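Local coordinates for uncharacterized protein lp_2664 (Lactobacillus plantarum WCFS1, PDB 2PJQ) that is of unknown function but carries an HD domain, a fold found in many metal-dependent phosphohydrolases, and so may hydrolyse a phosphate ester, at residues 18-23 and 59-64; 37-42 and 55-60; 49-54 and 117-122; 174-179 and 207-212. All blocks are in the same frame, centred on the assembly; numbering follows the deposited sequence.

Contact 1 (18-23 and 59-64); sequences YALQKL and AAWLHD
A19 and W61 bring helices 9-22 and 53-62 closest within these segments, their CA atoms 5.9 Å apart, and the separation grows to 8.3 Å between the CA atoms of L23 and D64. The family and the pattern H34, H63, D64 and D128 suggest an HD-domain helical bundle; H63 and D64 would then supply the HD pair, although no metal is bound to these side chains here. The contact illustrates how a small residue admits a large one. A19 points its methyl toward the partner helix, where CB meets the carbonyl O of W61 at 3.5 Å and rests beside the CB of the same residue. W61 has CG anti to its carbonyl carbon (chi1 -75°), and the far end of the indole returns to helix 9-22, where CZ3 meets CD2 of L20 at 4.1 Å. The indole also touches L12, I15 and Q16 on that helix and N39 on helix 32-49, so it lies between helix 9-22 and helix 32-49. To one side of A19, CD2 of L62 approaches the edge of the Y18 ring near its plane, 4.1 Å from ring atom CD2, and the two side chains cross at about a right angle. One face of that ring carries CG of K22. L23, the first residue past its helix, lays CD1 against CB of D64, a residue of the presumed HD pair, at 4.1 Å, while D64 OD2 makes a weak hydrogen bond with NE2 of H34.

Contact 2 (37-42 and 55-60); sequences RVNRLA and LTLAAA
N39 and L57 mark the nearest backbone approach, 6.1 Å between their CA atoms, where two helical segments run almost antiparallel at 161° with their axes 9.5 Å apart. A42 carries the packing. Its single methyl points toward helix 55-60 and touches three side chains there: CD2 of L57 at 3.6 Å, CG2 of T56 at 4.1 Å and CB of A60 at 4.2 Å. In T56, CG2 stands anti to the backbone N and faces A42, whereas OG1 hydrogen-bonds to the backbone O of N52, one turn back along the chain. This pairing of consecutive helices, 32-49 and 53-62, forms a helical hairpin within the HD domain, with alanines facing each other across it, A42 and A60. One turn before A42, V38 reaches across with CG1 to touch CB of A60 at 4.2 Å; its side chain also touches D128, a member of the presumed HD-type pattern. In N39, CG stands anti to the backbone N (chi1 -174°), and the amide crosses L57 at about a right angle, with OD1 against both CB and CD2 of the leucine, 3.9 Å from each. On another side of helix 32-49, R37 NE forms a salt bridge with D131 OD1, and R37, R40 and L41 pack on D220 of the second subunit.

Contact 3 (49-54 and 117-122); sequences EGANLN and LSLEGQ
N52 gives its backbone N-H to E120 OE1, 3.0 Å from N to O with an N-H...O angle of 146°, and meets the oxygen nearly along its C-O axis. The bond joins a helix-loop-helix turn of the HD domain, between helices 32-49 and 53-62, to the start of helix 119-130. CB of N52 lies against the same oxygen at 3.3 Å. Beside this polar link, L119 presents CD2 to the turn, touching G50 O at 3.7 Å, A51 CA at 3.8 Å and the methyl of A51. Its other branch, CD1, meets OE1 of E49, and those two side chains cross at about a right angle.

The second shell sets these groups in place. G50, with a positive phi of 74°, closes helix 32-49 in a Schellman motif, and N52 at the N-cap position precedes helix 53-62. E120 packs on L55 and T56; its bent chain turns the carboxylate back over the first turn of its own helix, whose dipole may favour the negative charge. There OE2 accepts a weak bond, 3.1 Å long, from the backbone N of L119.

Contact 4 (174-179 and 207-212); sequences TAINHF and HEFVDQ
V210 packs against both I176 and F179, and apolar packing accounts for most of what joins helices 175-183 and 204-219. Their short segments run at 138° to each other with axes 10.6 Å apart. The two branches of V210 divide the work: CG1 stands anti to its backbone N (chi1 -175°) and meets CG2 of I176 at 3.7 Å, while CG2 meets F179. Past them, CD1 of I176 makes a looser contact with CE2 of F209, at 4.4 Å.

The second kind of interaction is CH-pi. CG2 of V210 sits over one face of the F179 ring, 4.0 Å from its centroid and displaced toward the CG end, where the atom-to-atom distance to CG is 3.6 Å.

The third is aromatic. The rings of F179 and F209 lie obliquely, centroids 5.8 Å apart and planes at 49°, the closest atoms being CZ of F179 and CD2 of F209, 4.0 Å apart. The phenylalanine side chains themselves cross at about a right angle.

In this all-helical protein the pair leans on helix 134-148, where L142 touches both F179 and F209. F209 also reaches I138 of its own chain and I138 of the second subunit, so the helix pair extends to the dimer interface, while backbone hydrogen bonds tie A175 to K151 and I176 to I152.

Contacts 1, 2 and 3 all draw on helix 53-62, which meets a different partner in each: helix 9-22, helix 32-49 and, through the turn before it, the start of helix 119-130. Contacts 1 and 2 share A59 and A60 and are buried and mostly apolar, with alanines in the closest packing. Contact 3 lies at the surface and touches contact 2 through E120; there a carboxylate and a backbone N-H replace part of the apolar packing. Contact 4 is buried too, but more aromatic, and sits on the opposite side of the chain's centre, its own centre about 28 Å from that of contact 2. Contacts 2 and 4 both touch the second subunit.

Contact 1 (18-23 and 59-64)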
loop_
_atom_site.group_PDB
_atom_site.type_symbol
_atom_site.label_atom_id
_atom_site.label_comp_id
_atom_site.label_asym_id
_atom_site.label_seq_id
_atom_site.Cartn_x
_atom_site.Cartn_y
_atom_site.Cartn_z
ATOM N N TYR B 18 24.008 -2.932 13.610
ATOM C CA TYR B 18 23.095 -2.245 14.501
ATOM C C TYR B 18 21.784 -1.869 13.805
ATOM O O TYR B 18 20.685 -2.162 14.300
ATOM C CB TYR B 18 23.749 -0.991 15.065
ATOM C CG TYR B 18 22.906 -0.332 16.120
ATOM C CD1 TYR B 18 22.727 -0.930 17.371
ATOM C CD2 TYR B 18 22.228 0.852 15.848
ATOM C CE1 TYR B 18 21.892 -0.375 18.318
ATOM C CE2 TYR B 18 21.384 1.421 16.792
ATOM C CZ TYR B 18 21.219 0.799 18.023
ATOM O OH TYR B 18 20.351 1.350 18.929
ATOM N N ALA B 19 21.914 -1.220 12.654
ATOM C CA ALA B 19 20.766 -0.779 11.883
ATOM C C ALA B 19 19.791 -1.913 11.585
ATOM O O ALA B 19 18.630 -1.866 11.995
ATOM C CB ALA B 19 21.236 -0.155 10.592
ATOM N N LEU B 20 20.254 -2.928 10.860
ATOM C CA LEU B 20 19.394 -4.057 10.511
ATOM C C LEU B 20 18.703 -4.706 11.725
ATOM O O LEU B 20 17.562 -5.142 11.624
ATOM C CB LEU B 20 20.191 -5.104 9.725
ATOM C CG LEU B 20 20.783 -4.596 8.404
ATOM C CD1 LEU B 20 21.794 -5.576 7.890
ATOM C CD2 LEU B 20 19.692 -4.375 7.388
ATOM N N GLN B 21 19.363 -4.784 12.871
ATOM C CA GLN B 21 18.695 -5.371 14.028
ATOM C C GLN B 21 17.506 -4.516 14.467
ATOM O O GLN B 21 16.390 -5.013 14.587
ATOM C CB GLN B 21 19.667 -5.536 15.200
ATOM C CG GLN B 21 20.052 -6.974 15.452
ATOM C CD GLN B 21 20.969 -7.532 14.373
ATOM O OE1 GLN B 21 20.864 -7.158 13.192
ATOM N NE2 GLN B 21 21.867 -8.442 14.767
ATOM N N LYS B 22 17.747 -3.229 14.692
ATOM C CA LYS B 22 16.705 -2.316 15.135
ATOM C C LYS B 22 15.540 -2.175 14.175
ATOM O O LYS B 22 14.484 -1.658 14.553
ATOM C CB LYS B 22 17.289 -0.925 15.407
ATOM C CG LYS B 22 18.106 -0.820 16.675
ATOM C CD LYS B 22 17.245 -1.010 17.905
ATOM C CE LYS B 22 18.097 -0.989 19.154
ATOM N NZ LYS B 22 17.300 -0.591 20.354
ATOM N N LEU B 23 15.721 -2.608 12.929
ATOM C CA LEU B 23 14.635 -2.498 11.960
ATOM C C LEU B 23 14.004 -3.818 11.589
ATOM O O LEU B 23 13.313 -3.915 10.589
ATOM C CB LEU B 23 15.095 -1.771 10.699
ATOM C CG LEU B 23 15.284 -0.284 10.970
ATOM C CD1 LEU B 23 15.826 0.386 9.728
ATOM C CD2 LEU B 23 13.967 0.336 11.398
ATOM N N ALA B 59 25.674 7.077 7.788
ATOM C CA ALA B 59 24.498 7.919 7.934
ATOM C C ALA B 59 23.346 7.332 7.152
ATOM O O ALA B 59 22.192 7.530 7.510
ATOM C CB ALA B 59 24.786 9.346 7.459
ATOM N N ALA B 60 23.641 6.614 6.078
ATOM C CA ALA B 60 22.571 6.020 5.284
ATOM C C ALA B 60 21.891 4.928 6.089
ATOM O O ALA B 60 20.671 4.855 6.158
ATOM C CB ALA B 60 23.129 5.448 4.011
ATOM N N TRP B 61 22.710 4.083 6.706
ATOM C CA TRP B 61 22.232 2.971 7.519
ATOM C C TRP B 61 21.409 3.455 8.690
ATOM O O TRP B 61 20.377 2.875 9.019
ATOM C CB TRP B 61 23.410 2.166 8.087
ATOM C CG TRP B 61 24.130 1.271 7.123
ATOM C CD1 TRP B 61 25.450 1.341 6.765
ATOM C CD2 TRP B 61 23.584 0.153 6.434
ATOM N NE1 TRP B 61 25.764 0.323 5.889
ATOM C CE2 TRP B 61 24.633 -0.422 5.667
ATOM C CE3 TRP B 61 22.309 -0.431 6.385
ATOM C CZ2 TRP B 61 24.443 -1.549 4.861
ATOM C CZ3 TRP B 61 22.120 -1.552 5.587
ATOM C CH2 TRP B 61 23.185 -2.098 4.834
ATOM N N LEU B 62 21.866 4.539 9.307
ATOM C CA LEU B 62 21.227 5.066 10.506
ATOM C C LEU B 62 20.108 6.103 10.442
ATOM O O LEU B 62 19.595 6.491 11.482
ATOM C CB LEU B 62 22.326 5.575 11.451
ATOM C CG LEU B 62 23.420 4.576 11.878
ATOM C CD1 LEU B 62 24.556 5.325 12.566
ATOM C CD2 LEU B 62 22.850 3.510 12.807
ATOM N N HIS B 63 19.697 6.561 9.266
ATOM C CA HIS B 63 18.628 7.565 9.246
ATOM C C HIS B 63 17.279 7.120 9.811
ATOM O O HIS B 63 16.671 7.840 10.600
ATOM C CB HIS B 63 18.359 8.104 7.852
ATOM C CG HIS B 63 17.075 8.869 7.769
ATOM N ND1 HIS B 63 16.075 8.557 6.873
ATOM C CD2 HIS B 63 16.587 9.872 8.543
ATOM C CE1 HIS B 63 15.028 9.330 7.102
ATOM N NE2 HIS B 63 15.312 10.135 8.113
ATOM N N ASP B 64 16.793 5.961 9.387
ATOM C CA ASP B 64 15.508 5.487 9.856
ATOM C C ASP B 64 15.482 5.030 11.299
ATOM O O ASP B 64 14.452 5.067 11.944
ATOM C CB ASP B 64 15.019 4.334 8.979
ATOM C CG ASP B 64 14.575 4.792 7.617
ATOM O OD1 ASP B 64 14.051 5.925 7.504
ATOM O OD2 ASP B 64 14.729 4.011 6.655
#

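Contact 2 (37-42 and 55-60)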
loop_
_atom_site.group_PDB
_atom_site.type_symbol
_atom_site.label_atom_id
_atom_site.label_comp_id
_atom_site.label_asym_id
_atom_site.label_seq_id
_atom_site.Cartn_x
_atom_site.Cartn_y
_atom_site.Cartn_z
ATOM N N ARG B 37 18.571 -1.321 -0.318
ATOM C CA ARG B 37 18.426 -0.579 -1.568
ATOM C C ARG B 37 19.064 0.811 -1.433
ATOM O O ARG B 37 19.830 1.251 -2.302
ATOM C CB ARG B 37 16.958 -0.412 -1.935
ATOM C CG ARG B 37 16.376 -1.538 -2.757
ATOM C CD ARG B 37 15.069 -1.086 -3.351
ATOM N NE ARG B 37 14.108 -0.750 -2.316
ATOM C CZ ARG B 37 13.524 -1.661 -1.555
ATOM N NH1 ARG B 37 13.822 -2.936 -1.742
ATOM N NH2 ARG B 37 12.657 -1.300 -0.610
ATOM N N VAL B 38 18.726 1.507 -0.351
ATOM C CA VAL B 38 19.296 2.811 -0.117
ATOM C C VAL B 38 20.805 2.636 -0.040
ATOM O O VAL B 38 21.546 3.332 -0.714
ATOM C CB VAL B 38 18.798 3.440 1.210
ATOM C CG1 VAL B 38 19.750 4.550 1.638
ATOM C CG2 VAL B 38 17.399 4.031 1.033
ATOM N N ASN B 39 21.265 1.700 0.776
ATOM C CA ASN B 39 22.695 1.492 0.917
ATOM C C ASN B 39 23.350 1.407 -0.453
ATOM O O ASN B 39 24.167 2.245 -0.817
ATOM C CB ASN B 39 22.978 0.210 1.680
ATOM C CG ASN B 39 24.447 0.030 1.985
ATOM O OD1 ASN B 39 24.999 0.737 2.827
ATOM N ND2 ASN B 39 25.091 -0.910 1.298
ATOM N N ARG B 40 22.982 0.381 -1.208
ATOM C CA ARG B 40 23.515 0.164 -2.543
ATOM C C ARG B 40 23.430 1.404 -3.440
ATOM O O ARG B 40 24.267 1.597 -4.317
ATOM C CB ARG B 40 22.799 -1.038 -3.159
ATOM C CG ARG B 40 22.446 -0.939 -4.628
ATOM C CD ARG B 40 21.693 -2.200 -5.026
ATOM N NE ARG B 40 20.558 -2.446 -4.140
ATOM C CZ ARG B 40 19.781 -3.524 -4.184
ATOM N NH1 ARG B 40 20.005 -4.480 -5.083
ATOM N NH2 ARG B 40 18.777 -3.649 -3.325
ATOM N N LEU B 41 22.423 2.245 -3.211
ATOM C CA LEU B 41 22.249 3.490 -3.977
ATOM C C LEU B 41 23.242 4.543 -3.479
ATOM O O LEU B 41 23.856 5.260 -4.271
ATOM C CB LEU B 41 20.827 4.042 -3.804
ATOM C CG LEU B 41 19.650 3.487 -4.610
ATOM C CD1 LEU B 41 18.352 3.896 -3.934
ATOM C CD2 LEU B 41 19.697 4.007 -6.042
ATOM N N ALA B 42 23.382 4.631 -2.157
ATOM C CA ALA B 42 24.284 5.585 -1.532
ATOM C C ALA B 42 25.688 5.352 -2.042
ATOM O O ALA B 42 26.401 6.293 -2.385
ATOM C CB ALA B 42 24.252 5.420 -0.021
ATOM N N LEU B 55 31.306 7.574 5.849
ATOM C CA LEU B 55 30.452 8.470 6.612
ATOM C C LEU B 55 29.074 8.339 5.986
ATOM O O LEU B 55 28.065 8.223 6.690
ATOM C CB LEU B 55 30.919 9.920 6.474
ATOM C CG LEU B 55 30.441 11.013 7.443
ATOM C CD1 LEU B 55 30.618 12.368 6.772
ATOM C CD2 LEU B 55 28.995 10.825 7.833
ATOM N N THR B 56 29.052 8.366 4.650
ATOM C CA THR B 56 27.823 8.282 3.867
ATOM C C THR B 56 26.964 7.075 4.216
ATOM O O THR B 56 25.827 7.221 4.656
ATOM C CB THR B 56 28.133 8.227 2.343
ATOM O OG1 THR B 56 28.818 9.417 1.948
ATOM C CG2 THR B 56 26.858 8.145 1.526
ATOM N N LEU B 57 27.504 5.879 4.019
ATOM C CA LEU B 57 26.733 4.675 4.281
ATOM C C LEU B 57 26.305 4.647 5.725
ATOM O O LEU B 57 25.161 4.304 6.025
ATOM C CB LEU B 57 27.540 3.421 3.954
ATOM C CG LEU B 57 28.154 3.427 2.562
ATOM C CD1 LEU B 57 28.810 2.093 2.296
ATOM C CD2 LEU B 57 27.074 3.727 1.531
ATOM N N ALA B 58 27.229 5.008 6.611
ATOM C CA ALA B 58 26.956 5.029 8.039
ATOM C C ALA B 58 25.677 5.825 8.247
ATOM O O ALA B 58 24.693 5.299 8.781
ATOM C CB ALA B 58 28.104 5.666 8.776
ATOM N N ALA B 59 25.674 7.077 7.788
ATOM C CA ALA B 59 24.498 7.919 7.934
ATOM C C ALA B 59 23.346 7.332 7.152
ATOM O O ALA B 59 22.192 7.530 7.510
ATOM C CB ALA B 59 24.786 9.346 7.459
ATOM N N ALA B 60 23.641 6.614 6.078
ATOM C CA ALA B 60 22.571 6.020 5.284
ATOM C C ALA B 60 21.891 4.928 6.089
ATOM O O ALA B 60 20.671 4.855 6.158
ATOM C CB ALA B 60 23.129 5.448 4.011
#

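Contact 3 (49-54 and 117-122)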
loop_
_atom_site.group_PDB
_atom_site.type_symbol
_atom_site.label_atom_id
_atom_site.label_comp_id
_atom_site.label_asym_id
_atom_site.label_seq_id
_atom_site.Cartn_x
_atom_site.Cartn_y
_atom_site.Cartn_z
ATOM N N GLU B 49 30.112 11.078 -7.037
ATOM C CA GLU B 49 30.378 12.424 -6.544
ATOM C C GLU B 49 31.704 12.607 -5.814
ATOM O O GLU B 49 32.122 13.730 -5.563
ATOM C CB GLU B 49 29.253 12.878 -5.621
ATOM C CG GLU B 49 28.121 13.518 -6.358
ATOM C CD GLU B 49 28.619 14.610 -7.276
ATOM O OE1 GLU B 49 29.315 15.517 -6.784
ATOM O OE2 GLU B 49 28.320 14.558 -8.489
ATOM N N GLY B 50 32.366 11.512 -5.473
ATOM C CA GLY B 50 33.619 11.630 -4.761
ATOM C C GLY B 50 33.339 12.032 -3.332
ATOM O O GLY B 50 33.948 12.950 -2.789
ATOM N N ALA B 51 32.397 11.339 -2.718
ATOM C CA ALA B 51 32.034 11.633 -1.348
ATOM C C ALA B 51 32.699 10.634 -0.437
ATOM O O ALA B 51 33.035 9.531 -0.860
ATOM C CB ALA B 51 30.521 11.556 -1.180
ATOM N N ASN B 52 32.906 11.022 0.815
ATOM C CA ASN B 52 33.496 10.114 1.772
ATOM C C ASN B 52 32.521 8.939 1.865
ATOM O O ASN B 52 31.357 9.113 2.219
ATOM C CB ASN B 52 33.629 10.767 3.137
ATOM C CG ASN B 52 34.053 9.775 4.194
ATOM O OD1 ASN B 52 35.176 9.269 4.169
ATOM N ND2 ASN B 52 33.151 9.463 5.112
ATOM N N LEU B 53 33.001 7.744 1.550
ATOM C CA LEU B 53 32.163 6.558 1.572
ATOM C C LEU B 53 31.604 6.177 2.932
ATOM O O LEU B 53 30.396 6.259 3.146
ATOM C CB LEU B 53 32.937 5.373 1.009
ATOM C CG LEU B 53 32.100 4.236 0.445
ATOM C CD1 LEU B 53 31.305 4.748 -0.753
ATOM C CD2 LEU B 53 33.013 3.091 0.042
ATOM N N ASN B 54 32.483 5.763 3.845
ATOM C CA ASN B 54 32.082 5.342 5.194
ATOM C C ASN B 54 31.192 6.265 6.018
ATOM O O ASN B 54 30.414 5.786 6.832
ATOM C CB ASN B 54 33.316 4.992 6.019
ATOM C CG ASN B 54 34.048 3.798 5.469
ATOM O OD1 ASN B 54 33.804 3.382 4.330
ATOM N ND2 ASN B 54 34.961 3.242 6.261
ATOM N N LEU B 117 23.422 21.260 3.389
ATOM C CA LEU B 117 23.894 19.934 3.761
ATOM C C LEU B 117 25.322 19.608 3.299
ATOM O O LEU B 117 25.910 20.354 2.518
ATOM C CB LEU B 117 22.915 18.924 3.169
ATOM C CG LEU B 117 22.474 17.736 4.009
ATOM C CD1 LEU B 117 21.937 18.213 5.338
ATOM C CD2 LEU B 117 21.416 16.970 3.247
ATOM N N SER B 118 25.878 18.496 3.785
ATOM C CA SER B 118 27.223 18.070 3.381
ATOM C C SER B 118 27.107 17.454 1.993
ATOM O O SER B 118 26.033 17.460 1.391
ATOM C CB SER B 118 27.778 16.982 4.309
ATOM O OG SER B 118 27.613 17.309 5.670
ATOM N N LEU B 119 28.213 16.921 1.484
ATOM C CA LEU B 119 28.170 16.269 0.192
ATOM C C LEU B 119 27.710 14.865 0.522
ATOM O O LEU B 119 26.955 14.246 -0.231
ATOM C CB LEU B 119 29.545 16.209 -0.456
ATOM C CG LEU B 119 29.615 15.460 -1.795
ATOM C CD1 LEU B 119 28.895 16.230 -2.890
ATOM C CD2 LEU B 119 31.069 15.251 -2.162
ATOM N N GLU B 120 28.162 14.367 1.668
ATOM C CA GLU B 120 27.770 13.035 2.075
ATOM C C GLU B 120 26.312 13.098 2.441
ATOM O O GLU B 120 25.592 12.128 2.269
ATOM C CB GLU B 120 28.598 12.540 3.255
ATOM C CG GLU B 120 29.589 13.544 3.814
ATOM C CD GLU B 120 30.607 13.983 2.799
ATOM O OE1 GLU B 120 31.405 13.133 2.358
ATOM O OE2 GLU B 120 30.600 15.180 2.441
ATOM N N GLY B 121 25.867 14.254 2.922
ATOM C CA GLY B 121 24.462 14.407 3.281
ATOM C C GLY B 121 23.564 14.420 2.047
ATOM O O GLY B 121 22.557 13.726 1.975
ATOM N N GLN B 122 23.934 15.225 1.062
ATOM C CA GLN B 122 23.165 15.307 -0.160
ATOM C C GLN B 122 23.069 13.921 -0.744
ATOM O O GLN B 122 22.055 13.555 -1.325
ATOM C CB GLN B 122 23.854 16.234 -1.149
ATOM C CG GLN B 122 23.888 17.682 -0.680
ATOM C CD GLN B 122 24.751 18.569 -1.555
ATOM O OE1 GLN B 122 25.018 18.261 -2.726
ATOM N NE2 GLN B 122 25.184 19.689 -0.993
#

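Contact 4 (174-179 and 207-212)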
loop_
_atom_site.group_PDB
_atom_site.type_symbol
_atom_site.label_atom_id
_atom_site.label_comp_id
_atom_site.label_asym_id
_atom_site.label_seq_id
_atom_site.Cartn_x
_atom_site.Cartn_y
_atom_site.Cartn_z
ATOM N N THR B 174 -4.007 12.392 3.287
ATOM C CA THR B 174 -4.455 11.194 2.594
ATOM C C THR B 174 -3.259 10.626 1.826
ATOM O O THR B 174 -2.298 11.341 1.530
ATOM C CB THR B 174 -5.597 11.500 1.618
ATOM O OG1 THR B 174 -5.090 12.231 0.497
ATOM C CG2 THR B 174 -6.662 12.326 2.305
ATOM N N ALA B 175 -3.316 9.340 1.512
ATOM C CA ALA B 175 -2.230 8.691 0.804
ATOM C C ALA B 175 -1.939 9.370 -0.519
ATOM O O ALA B 175 -0.786 9.635 -0.851
ATOM C CB ALA B 175 -2.571 7.247 0.577
ATOM N N ILE B 176 -2.981 9.640 -1.293
ATOM C CA ILE B 176 -2.788 10.288 -2.577
ATOM C C ILE B 176 -2.147 11.658 -2.384
ATOM O O ILE B 176 -1.182 11.990 -3.068
ATOM C CB ILE B 176 -4.127 10.462 -3.338
ATOM C CG1 ILE B 176 -4.711 9.095 -3.709
ATOM C CG2 ILE B 176 -3.903 11.282 -4.606
ATOM C CD1 ILE B 176 -3.948 8.357 -4.803
ATOM N N ASN B 177 -2.667 12.448 -1.449
ATOM C CA ASN B 177 -2.127 13.782 -1.209
ATOM C C ASN B 177 -0.611 13.794 -0.978
ATOM O O ASN B 177 0.060 14.812 -1.193
ATOM C CB ASN B 177 -2.826 14.441 -0.013
ATOM C CG ASN B 177 -4.279 14.815 -0.297
ATOM O OD1 ASN B 177 -4.703 14.955 -1.450
ATOM N ND2 ASN B 177 -5.045 14.999 0.769
ATOM N N HIS B 178 -0.069 12.659 -0.548
ATOM C CA HIS B 178 1.357 12.563 -0.291
ATOM C C HIS B 178 2.176 12.724 -1.564
ATOM O O HIS B 178 3.265 13.288 -1.531
ATOM C CB HIS B 178 1.692 11.234 0.391
ATOM C CG HIS B 178 2.999 11.258 1.116
ATOM N ND1 HIS B 178 3.399 12.336 1.880
ATOM C CD2 HIS B 178 4.008 10.359 1.176
ATOM C CE1 HIS B 178 4.600 12.099 2.374
ATOM N NE2 HIS B 178 4.993 10.908 1.962
ATOM N N PHE B 179 1.664 12.225 -2.686
ATOM C CA PHE B 179 2.388 12.373 -3.944
ATOM C C PHE B 179 2.414 13.859 -4.259
ATOM O O PHE B 179 3.471 14.431 -4.487
ATOM C CB PHE B 179 1.710 11.601 -5.084
ATOM C CG PHE B 179 1.768 10.115 -4.924
ATOM C CD1 PHE B 179 0.927 9.465 -4.037
ATOM C CD2 PHE B 179 2.702 9.369 -5.610
ATOM C CE1 PHE B 179 1.017 8.085 -3.838
ATOM C CE2 PHE B 179 2.799 7.987 -5.413
ATOM C CZ PHE B 179 1.954 7.352 -4.525
ATOM N N HIS B 207 2.941 9.377 -11.549
ATOM C CA HIS B 207 1.893 10.196 -12.172
ATOM C C HIS B 207 0.797 9.366 -12.835
ATOM O O HIS B 207 -0.364 9.749 -12.799
ATOM C CB HIS B 207 2.472 11.187 -13.188
ATOM C CG HIS B 207 2.870 12.492 -12.584
ATOM N ND1 HIS B 207 4.162 12.763 -12.187
ATOM C CD2 HIS B 207 2.133 13.567 -12.222
ATOM C CE1 HIS B 207 4.201 13.946 -11.599
ATOM N NE2 HIS B 207 2.983 14.455 -11.604
ATOM N N GLU B 208 1.156 8.242 -13.447
ATOM C CA GLU B 208 0.152 7.373 -14.055
ATOM C C GLU B 208 -0.731 6.758 -12.962
ATOM O O GLU B 208 -1.923 6.501 -13.170
ATOM C CB GLU B 208 0.822 6.260 -14.868
ATOM C CG GLU B 208 1.081 6.651 -16.327
ATOM C CD GLU B 208 2.286 5.941 -16.914
ATOM O OE1 GLU B 208 2.270 4.689 -16.951
ATOM O OE2 GLU B 208 3.248 6.636 -17.332
ATOM N N PHE B 209 -0.138 6.547 -11.790
ATOM C CA PHE B 209 -0.853 5.968 -10.666
ATOM C C PHE B 209 -1.857 6.942 -10.059
ATOM O O PHE B 209 -3.026 6.598 -9.913
ATOM C CB PHE B 209 0.132 5.485 -9.596
ATOM C CG PHE B 209 -0.532 4.932 -8.374
ATOM C CD1 PHE B 209 -1.252 3.744 -8.430
ATOM C CD2 PHE B 209 -0.481 5.623 -7.170
ATOM C CE1 PHE B 209 -1.916 3.249 -7.294
ATOM C CE2 PHE B 209 -1.143 5.138 -6.030
ATOM C CZ PHE B 209 -1.861 3.948 -6.097
ATOM N N VAL B 210 -1.414 8.147 -9.698
ATOM C CA VAL B 210 -2.315 9.141 -9.113
ATOM C C VAL B 210 -3.406 9.539 -10.121
ATOM O O VAL B 210 -4.543 9.862 -9.751
ATOM C CB VAL B 210 -1.538 10.400 -8.678
ATOM C CG1 VAL B 210 -2.460 11.390 -7.962
ATOM C CG2 VAL B 210 -0.401 9.994 -7.778
ATOM N N ASP B 211 -3.062 9.513 -11.403
ATOM C CA ASP B 211 -4.024 9.860 -12.432
ATOM C C ASP B 211 -5.026 8.726 -12.627
ATOM O O ASP B 211 -6.229 8.919 -12.450
ATOM C CB ASP B 211 -3.288 10.223 -13.726
ATOM C CG ASP B 211 -2.605 11.591 -13.633
ATOM O OD1 ASP B 211 -2.718 12.238 -12.563
ATOM O OD2 ASP B 211 -1.964 12.029 -14.610
ATOM N N GLN B 212 -4.546 7.536 -12.961
ATOM C CA GLN B 212 -5.453 6.407 -13.124
ATOM C C GLN B 212 -6.295 6.151 -11.870
ATOM O O GLN B 212 -7.407 5.636 -11.958
ATOM C CB GLN B 212 -4.672 5.148 -13.480
ATOM C CG GLN B 212 -4.546 4.949 -14.967
ATOM C CD GLN B 212 -5.882 5.080 -15.649
ATOM O OE1 GLN B 212 -6.207 6.133 -16.206
ATOM N NE2 GLN B 212 -6.686 4.017 -15.588
#